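Local coordinates for capsid fiber protein (Bacillus phage phi29, PDB 6QYY) that probably forms the base of the trimeric head fibers, through which each fiber is set on the phage capsid, at residues 2-13 / 46-57; 64-72 / 81-89. All coordinates share one frame; numbering follows the deposited sequence.

Starting at the N terminus, strand 3-9 runs out and the chain returns some 33 residues later to lie antiparallel against it, so that contact 1 closes a long loop holding strands 18-23, 28-32 and 41-42. Strand 52-57 thereby becomes an outermost member of a mixed five-stranded sheet, next to strand 3-9. A short connection then leads to strand 62-66, and contact 2 closes a much shorter loop around strand 76-79. This second contact links, by a single bridge, the two outermost strands of an antiparallel five-stranded sheet, 62-66 and 85-87. The two loops follow in series, neither enclosing nor crossing the other, with centres about 22 Å apart on opposite sides of the chain's centre.

Contact 1. Residues 2-13 / 46-57; sequences MVSFTARAKSNV and DVDKGDLTQVNM
S4 and N56 face each other across the strands, and the S4 hydroxyl OG donates to OD1 of N56 at 2.7 Å; small and polar, both suit a partly exposed face. Q54 NE2 adds a weak bond to the same oxygen. Further along, R8 NH1 reaches G50 O at 3.0 Å, the carbonyl lying at the edge of the guanidinium, while L52 CD2 lies over one face of that group, toward its rim. CG of R8 stands anti to the backbone N (chi1 -175°), and a bend at chi3 brings NH1 to the carbonyl. Beyond strand 3-9, N12 OD1 takes the amide of K49 at 2.8 Å, the N-H coming from above the carbonyl plane.

These bonds flank an antiparallel ladder in which V3, F5 and A7 form hydrogen-bonded pairs with M57, V55 and T53. A type II turn from D48 to D51 leads into strand 52-57; G50, with positive phi, fits its third position.

On the largely apolar face that carries F5, V55 and M57, V55 CB sits over the F5 ring, 4.0 Å from its centroid, in a CH-pi contact. M57 SD meets the ring edge, 3.7 Å from F5 CE2, a Met-aromatic contact. Y21 packs edge-to-face on F5, and V99 of the second subunit also touches F5.

Contact 2. Residues 64-72 / 81-89; sequences QVIAGSDIK and KDGTAVPTD
T84 rests against the bend at G68, and its side chain can be followed outward from CB. That carbon lies 3.3 Å from I66 O, beside the strand end. At the branch, CG2 turns toward I66, its methyl 4.2 Å from CG2 of I66. The other arm, OG1, comes within 3.2 Å of G68 CA and donates to K81 O at 2.8 Å. With OG1 between the backbone N and the carbonyl carbon (chi1 62°), the hydroxyl folds back on its own loop, where K81 O also receives the amide of T84. Threonine suits the spot because one branch packs while the other ties the turn. G68 suits its place because a CB would run into T84 OG1 and V86 CG1.

Two backbone bonds frame A67: A85 N gives to I66 O at 2.9 Å, and G68 N gives to A85 O from above the carbonyl plane. The small methyl of A85 meets V65 CG1 at 3.8 Å. Farther on, I71 extends its CD1 to 3.5 Å from A85 O, while its CG1 lies 3.8 Å from CD of the P87 ring, the two side chains crossing at a slant.

The single bridge A67-A85, just past the end of strand 62-66, brings together strands 62-66 and 85-87, the outermost strands of an antiparallel five-stranded sheet. I71 also packs on L77 of strand 76-79 and V108 of strand 107-112, and V65 touches L110.

Contact 1. Residues 2-13 / 46-57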
# COMPACT_ATOMS: atom_id res chain seq x y z
N MET A 2 4.50 -10.17 9.13
CA MET A 2 5.82 -9.56 9.06
C MET A 2 6.66 -10.30 8.03
O MET A 2 6.55 -11.52 7.88
CB MET A 2 6.51 -9.57 10.42
CG MET A 2 8.02 -9.37 10.36
SD MET A 2 8.82 -9.70 11.94
CE MET A 2 9.20 -11.44 11.79
N VAL A 3 7.49 -9.55 7.31
CA VAL A 3 8.44 -10.10 6.36
C VAL A 3 9.81 -9.56 6.73
O VAL A 3 9.96 -8.35 6.95
CB VAL A 3 8.06 -9.72 4.91
CG1 VAL A 3 9.21 -9.94 3.96
CG2 VAL A 3 6.82 -10.50 4.45
N SER A 4 10.81 -10.44 6.85
CA SER A 4 12.13 -10.03 7.33
C SER A 4 13.22 -10.42 6.35
O SER A 4 13.10 -11.41 5.62
CB SER A 4 12.46 -10.65 8.69
OG SER A 4 11.34 -10.58 9.55
N PHE A 5 14.31 -9.63 6.36
CA PHE A 5 15.52 -9.93 5.61
C PHE A 5 16.71 -9.28 6.31
O PHE A 5 16.56 -8.37 7.13
CB PHE A 5 15.41 -9.46 4.15
CG PHE A 5 15.41 -7.95 3.94
CD1 PHE A 5 16.59 -7.28 3.65
CD2 PHE A 5 14.22 -7.23 3.98
CE1 PHE A 5 16.60 -5.91 3.43
CE2 PHE A 5 14.22 -5.85 3.77
CZ PHE A 5 15.41 -5.19 3.50
N THR A 6 17.89 -9.78 6.00
CA THR A 6 19.10 -9.26 6.62
C THR A 6 19.73 -8.22 5.71
O THR A 6 19.75 -8.36 4.48
CB THR A 6 20.08 -10.41 6.92
OG1 THR A 6 19.49 -11.22 7.94
CG2 THR A 6 21.43 -9.87 7.42
N ALA A 7 20.20 -7.14 6.32
CA ALA A 7 20.84 -6.05 5.61
C ALA A 7 22.08 -5.65 6.38
O ALA A 7 22.26 -6.02 7.54
CB ALA A 7 19.89 -4.86 5.46
N ARG A 8 22.95 -4.89 5.72
CA ARG A 8 24.12 -4.31 6.37
C ARG A 8 23.96 -2.80 6.32
O ARG A 8 23.58 -2.24 5.30
CB ARG A 8 25.42 -4.75 5.67
CG ARG A 8 26.67 -4.26 6.38
CD ARG A 8 27.95 -4.85 5.76
NE ARG A 8 27.93 -6.31 5.62
CZ ARG A 8 28.29 -7.18 6.56
NH1 ARG A 8 28.70 -6.75 7.74
NH2 ARG A 8 28.25 -8.48 6.31
N ALA A 9 24.24 -2.13 7.44
CA ALA A 9 24.18 -0.68 7.47
C ALA A 9 25.41 -0.12 6.76
O ALA A 9 26.54 -0.39 7.17
CB ALA A 9 24.12 -0.18 8.91
N LYS A 10 25.19 0.66 5.71
CA LYS A 10 26.33 1.26 5.02
C LYS A 10 26.78 2.56 5.67
O LYS A 10 27.90 3.02 5.40
CB LYS A 10 25.99 1.46 3.54
CG LYS A 10 25.51 2.82 3.12
CD LYS A 10 25.63 2.91 1.60
CE LYS A 10 25.29 4.30 1.07
NZ LYS A 10 25.69 4.47 -0.37
N SER A 11 25.96 3.14 6.53
CA SER A 11 26.33 4.25 7.39
C SER A 11 25.46 4.13 8.63
O SER A 11 24.53 3.33 8.67
CB SER A 11 26.14 5.59 6.68
OG SER A 11 24.87 5.63 6.06
N ASN A 12 25.77 4.93 9.65
CA ASN A 12 25.02 4.80 10.89
C ASN A 12 23.54 5.08 10.65
O ASN A 12 23.18 6.01 9.92
CB ASN A 12 25.58 5.73 11.96
CG ASN A 12 26.97 5.32 12.42
OD1 ASN A 12 27.20 4.16 12.77
ND2 ASN A 12 27.89 6.27 12.44
N VAL A 13 22.68 4.25 11.23
CA VAL A 13 21.23 4.38 11.08
C VAL A 13 20.63 4.58 12.46
O VAL A 13 20.89 3.79 13.39
CB VAL A 13 20.61 3.16 10.38
CG1 VAL A 13 19.09 3.15 10.52
CG2 VAL A 13 21.02 3.12 8.90
N ASP A 46 18.35 1.29 15.99
CA ASP A 46 19.60 1.96 15.67
C ASP A 46 20.62 0.90 15.24
O ASP A 46 20.77 -0.12 15.92
CB ASP A 46 20.08 2.72 16.91
CG ASP A 46 21.28 3.62 16.66
OD1 ASP A 46 22.38 3.10 16.36
OD2 ASP A 46 21.14 4.85 16.84
N VAL A 47 21.29 1.11 14.10
CA VAL A 47 22.29 0.17 13.60
C VAL A 47 23.59 0.93 13.34
O VAL A 47 23.58 1.99 12.70
CB VAL A 47 21.85 -0.54 12.32
CG1 VAL A 47 22.87 -1.64 11.97
CG2 VAL A 47 20.44 -1.13 12.46
N ASP A 48 24.71 0.38 13.80
CA ASP A 48 26.00 1.01 13.57
C ASP A 48 26.53 0.64 12.19
O ASP A 48 26.32 -0.47 11.69
CB ASP A 48 27.00 0.60 14.65
CG ASP A 48 26.55 1.00 16.05
OD1 ASP A 48 25.68 1.90 16.16
OD2 ASP A 48 27.06 0.41 17.03
N LYS A 49 27.24 1.60 11.58
CA LYS A 49 27.81 1.43 10.25
C LYS A 49 28.58 0.11 10.14
O LYS A 49 29.40 -0.21 11.00
CB LYS A 49 28.74 2.60 9.94
CG LYS A 49 29.70 2.34 8.78
CD LYS A 49 30.25 3.65 8.21
CE LYS A 49 31.54 3.41 7.45
NZ LYS A 49 32.00 4.65 6.76
N GLY A 50 28.30 -0.64 9.08
CA GLY A 50 28.94 -1.91 8.83
C GLY A 50 28.37 -3.09 9.58
O GLY A 50 28.82 -4.22 9.35
N ASP A 51 27.40 -2.89 10.46
CA ASP A 51 26.83 -4.01 11.19
C ASP A 51 25.68 -4.63 10.42
O ASP A 51 24.99 -3.97 9.64
CB ASP A 51 26.32 -3.58 12.57
CG ASP A 51 27.43 -3.46 13.60
OD1 ASP A 51 28.60 -3.74 13.25
OD2 ASP A 51 27.13 -3.10 14.75
N LEU A 52 25.48 -5.92 10.65
CA LEU A 52 24.29 -6.58 10.15
C LEU A 52 23.09 -6.20 11.00
O LEU A 52 23.22 -5.80 12.16
CB LEU A 52 24.46 -8.09 10.14
CG LEU A 52 25.53 -8.59 9.19
CD1 LEU A 52 25.83 -10.04 9.47
CD2 LEU A 52 25.05 -8.40 7.77
N THR A 53 21.91 -6.34 10.40
CA THR A 53 20.67 -6.04 11.08
C THR A 53 19.55 -6.80 10.39
O THR A 53 19.62 -7.07 9.19
CB THR A 53 20.35 -4.53 11.12
OG1 THR A 53 19.26 -4.28 12.01
CG2 THR A 53 20.00 -4.01 9.74
N GLN A 54 18.54 -7.16 11.16
CA GLN A 54 17.35 -7.79 10.60
C GLN A 54 16.31 -6.70 10.38
O GLN A 54 15.90 -6.03 11.33
CB GLN A 54 16.82 -8.89 11.52
CG GLN A 54 15.49 -9.46 11.07
CD GLN A 54 15.36 -10.94 11.34
OE1 GLN A 54 16.35 -11.69 11.30
NE2 GLN A 54 14.14 -11.39 11.62
N VAL A 55 15.91 -6.52 9.13
CA VAL A 55 14.91 -5.51 8.76
C VAL A 55 13.55 -6.19 8.73
O VAL A 55 13.32 -7.08 7.91
CB VAL A 55 15.23 -4.89 7.39
CG1 VAL A 55 14.17 -3.83 7.04
CG2 VAL A 55 16.64 -4.30 7.36
N ASN A 56 12.64 -5.76 9.60
CA ASN A 56 11.31 -6.35 9.66
C ASN A 56 10.31 -5.40 9.02
O ASN A 56 10.11 -4.28 9.51
CB ASN A 56 10.91 -6.66 11.11
CG ASN A 56 11.88 -7.63 11.78
OD1 ASN A 56 12.28 -8.64 11.19
ND2 ASN A 56 12.27 -7.32 13.00
N MET A 57 9.68 -5.83 7.93
CA MET A 57 8.75 -4.97 7.24
C MET A 57 7.32 -5.44 7.49
O MET A 57 7.03 -6.65 7.49
CB MET A 57 9.06 -4.87 5.74
CG MET A 57 10.38 -4.19 5.43
SD MET A 57 10.86 -4.32 3.73
CE MET A 57 9.63 -3.18 3.10

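Contact 2. Residues 64-72 / 81-89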
# COMPACT_ATOMS: atom_id res chain seq x y z
N GLN A 64 6.01 5.97 12.14
CA GLN A 64 6.52 6.90 13.13
C GLN A 64 7.92 7.34 12.71
O GLN A 64 8.80 6.49 12.54
CB GLN A 64 6.57 6.26 14.52
CG GLN A 64 5.22 6.08 15.11
CD GLN A 64 5.22 5.14 16.30
OE1 GLN A 64 6.05 4.23 16.43
NE2 GLN A 64 4.28 5.36 17.16
N VAL A 65 8.11 8.65 12.53
CA VAL A 65 9.37 9.21 12.04
C VAL A 65 9.74 10.45 12.84
O VAL A 65 8.89 11.26 13.20
CB VAL A 65 9.30 9.57 10.53
CG1 VAL A 65 10.68 9.98 10.04
CG2 VAL A 65 8.78 8.39 9.71
N ILE A 66 11.04 10.62 13.09
CA ILE A 66 11.52 11.84 13.74
C ILE A 66 11.31 13.04 12.82
O ILE A 66 11.67 13.00 11.63
CB ILE A 66 13.00 11.70 14.12
CG1 ILE A 66 13.19 10.56 15.14
CG2 ILE A 66 13.50 13.00 14.71
CD1 ILE A 66 12.52 10.81 16.44
N ALA A 67 10.74 14.11 13.36
CA ALA A 67 10.57 15.36 12.60
C ALA A 67 11.89 16.10 12.45
O ALA A 67 12.59 16.36 13.44
CB ALA A 67 9.55 16.26 13.30
N GLY A 68 12.22 16.47 11.22
CA GLY A 68 13.39 17.31 10.99
C GLY A 68 13.17 18.79 11.19
O GLY A 68 14.15 19.54 11.24
N SER A 69 11.91 19.22 11.29
CA SER A 69 11.53 20.58 11.63
C SER A 69 10.08 20.52 12.11
O SER A 69 9.47 19.46 12.14
CB SER A 69 11.72 21.54 10.45
OG SER A 69 11.04 21.08 9.29
N ASP A 70 9.54 21.68 12.51
CA ASP A 70 8.20 21.69 13.08
C ASP A 70 7.17 21.24 12.05
O ASP A 70 7.16 21.72 10.91
CB ASP A 70 7.85 23.09 13.60
CG ASP A 70 8.59 23.44 14.90
OD1 ASP A 70 9.47 22.67 15.33
OD2 ASP A 70 8.27 24.49 15.50
N ILE A 71 6.33 20.30 12.45
CA ILE A 71 5.32 19.73 11.57
C ILE A 71 3.95 20.01 12.18
O ILE A 71 3.76 19.85 13.39
CB ILE A 71 5.54 18.22 11.36
CG1 ILE A 71 6.78 17.96 10.49
CG2 ILE A 71 4.32 17.57 10.73
CD1 ILE A 71 7.21 16.50 10.46
N LYS A 72 3.03 20.48 11.35
CA LYS A 72 1.65 20.73 11.75
C LYS A 72 0.76 19.61 11.21
O LYS A 72 1.07 19.00 10.18
CB LYS A 72 1.17 22.09 11.23
CG LYS A 72 1.97 23.27 11.77
CD LYS A 72 2.18 23.15 13.28
CE LYS A 72 2.78 24.42 13.90
NZ LYS A 72 4.23 24.60 13.56
N LYS A 81 16.86 16.19 6.38
CA LYS A 81 18.22 15.80 6.73
C LYS A 81 18.24 14.58 7.65
O LYS A 81 17.36 14.40 8.49
CB LYS A 81 18.94 16.95 7.44
CG LYS A 81 18.82 18.32 6.79
CD LYS A 81 19.21 18.30 5.33
CE LYS A 81 19.39 19.73 4.79
NZ LYS A 81 20.37 20.53 5.56
N ASP A 82 19.27 13.74 7.49
CA ASP A 82 19.51 12.58 8.36
C ASP A 82 18.29 11.65 8.45
O ASP A 82 18.04 11.03 9.49
CB ASP A 82 19.91 13.02 9.77
CG ASP A 82 21.12 13.94 9.78
OD1 ASP A 82 21.74 14.10 8.71
OD2 ASP A 82 21.45 14.50 10.84
N GLY A 83 17.53 11.54 7.36
CA GLY A 83 16.41 10.60 7.35
C GLY A 83 15.22 11.02 8.18
O GLY A 83 14.36 10.18 8.49
N THR A 84 15.13 12.29 8.55
CA THR A 84 13.96 12.78 9.24
C THR A 84 12.86 13.08 8.23
O THR A 84 13.06 13.00 7.01
CB THR A 84 14.31 14.04 10.04
OG1 THR A 84 14.74 15.10 9.16
CG2 THR A 84 15.40 13.75 11.04
N ALA A 85 11.69 13.41 8.74
CA ALA A 85 10.56 13.83 7.92
C ALA A 85 10.33 15.32 8.09
O ALA A 85 10.39 15.84 9.21
CB ALA A 85 9.29 13.07 8.30
N VAL A 86 10.09 16.02 6.98
CA VAL A 86 9.88 17.48 7.02
C VAL A 86 8.76 17.86 6.07
O VAL A 86 8.45 17.14 5.10
CB VAL A 86 11.16 18.27 6.65
CG1 VAL A 86 12.30 17.94 7.62
CG2 VAL A 86 11.55 18.00 5.20
N PRO A 87 8.11 19.00 6.33
CA PRO A 87 7.09 19.50 5.39
C PRO A 87 7.69 19.83 4.03
O PRO A 87 8.85 20.21 3.90
CB PRO A 87 6.57 20.77 6.08
CG PRO A 87 6.93 20.60 7.52
CD PRO A 87 8.22 19.85 7.53
N THR A 88 6.86 19.68 3.00
CA THR A 88 7.19 20.11 1.65
C THR A 88 5.89 20.43 0.93
O THR A 88 4.80 20.08 1.39
CB THR A 88 7.99 19.05 0.88
OG1 THR A 88 8.47 19.61 -0.36
CG2 THR A 88 7.13 17.84 0.57
N ASP A 89 6.01 21.13 -0.19
CA ASP A 89 4.89 21.32 -1.10
C ASP A 89 5.18 20.81 -2.50
O ASP A 89 4.33 20.96 -3.39
CB ASP A 89 4.51 22.81 -1.14
CG ASP A 89 5.70 23.72 -1.13
OD1 ASP A 89 6.64 23.48 -1.91
OD2 ASP A 89 5.71 24.68 -0.33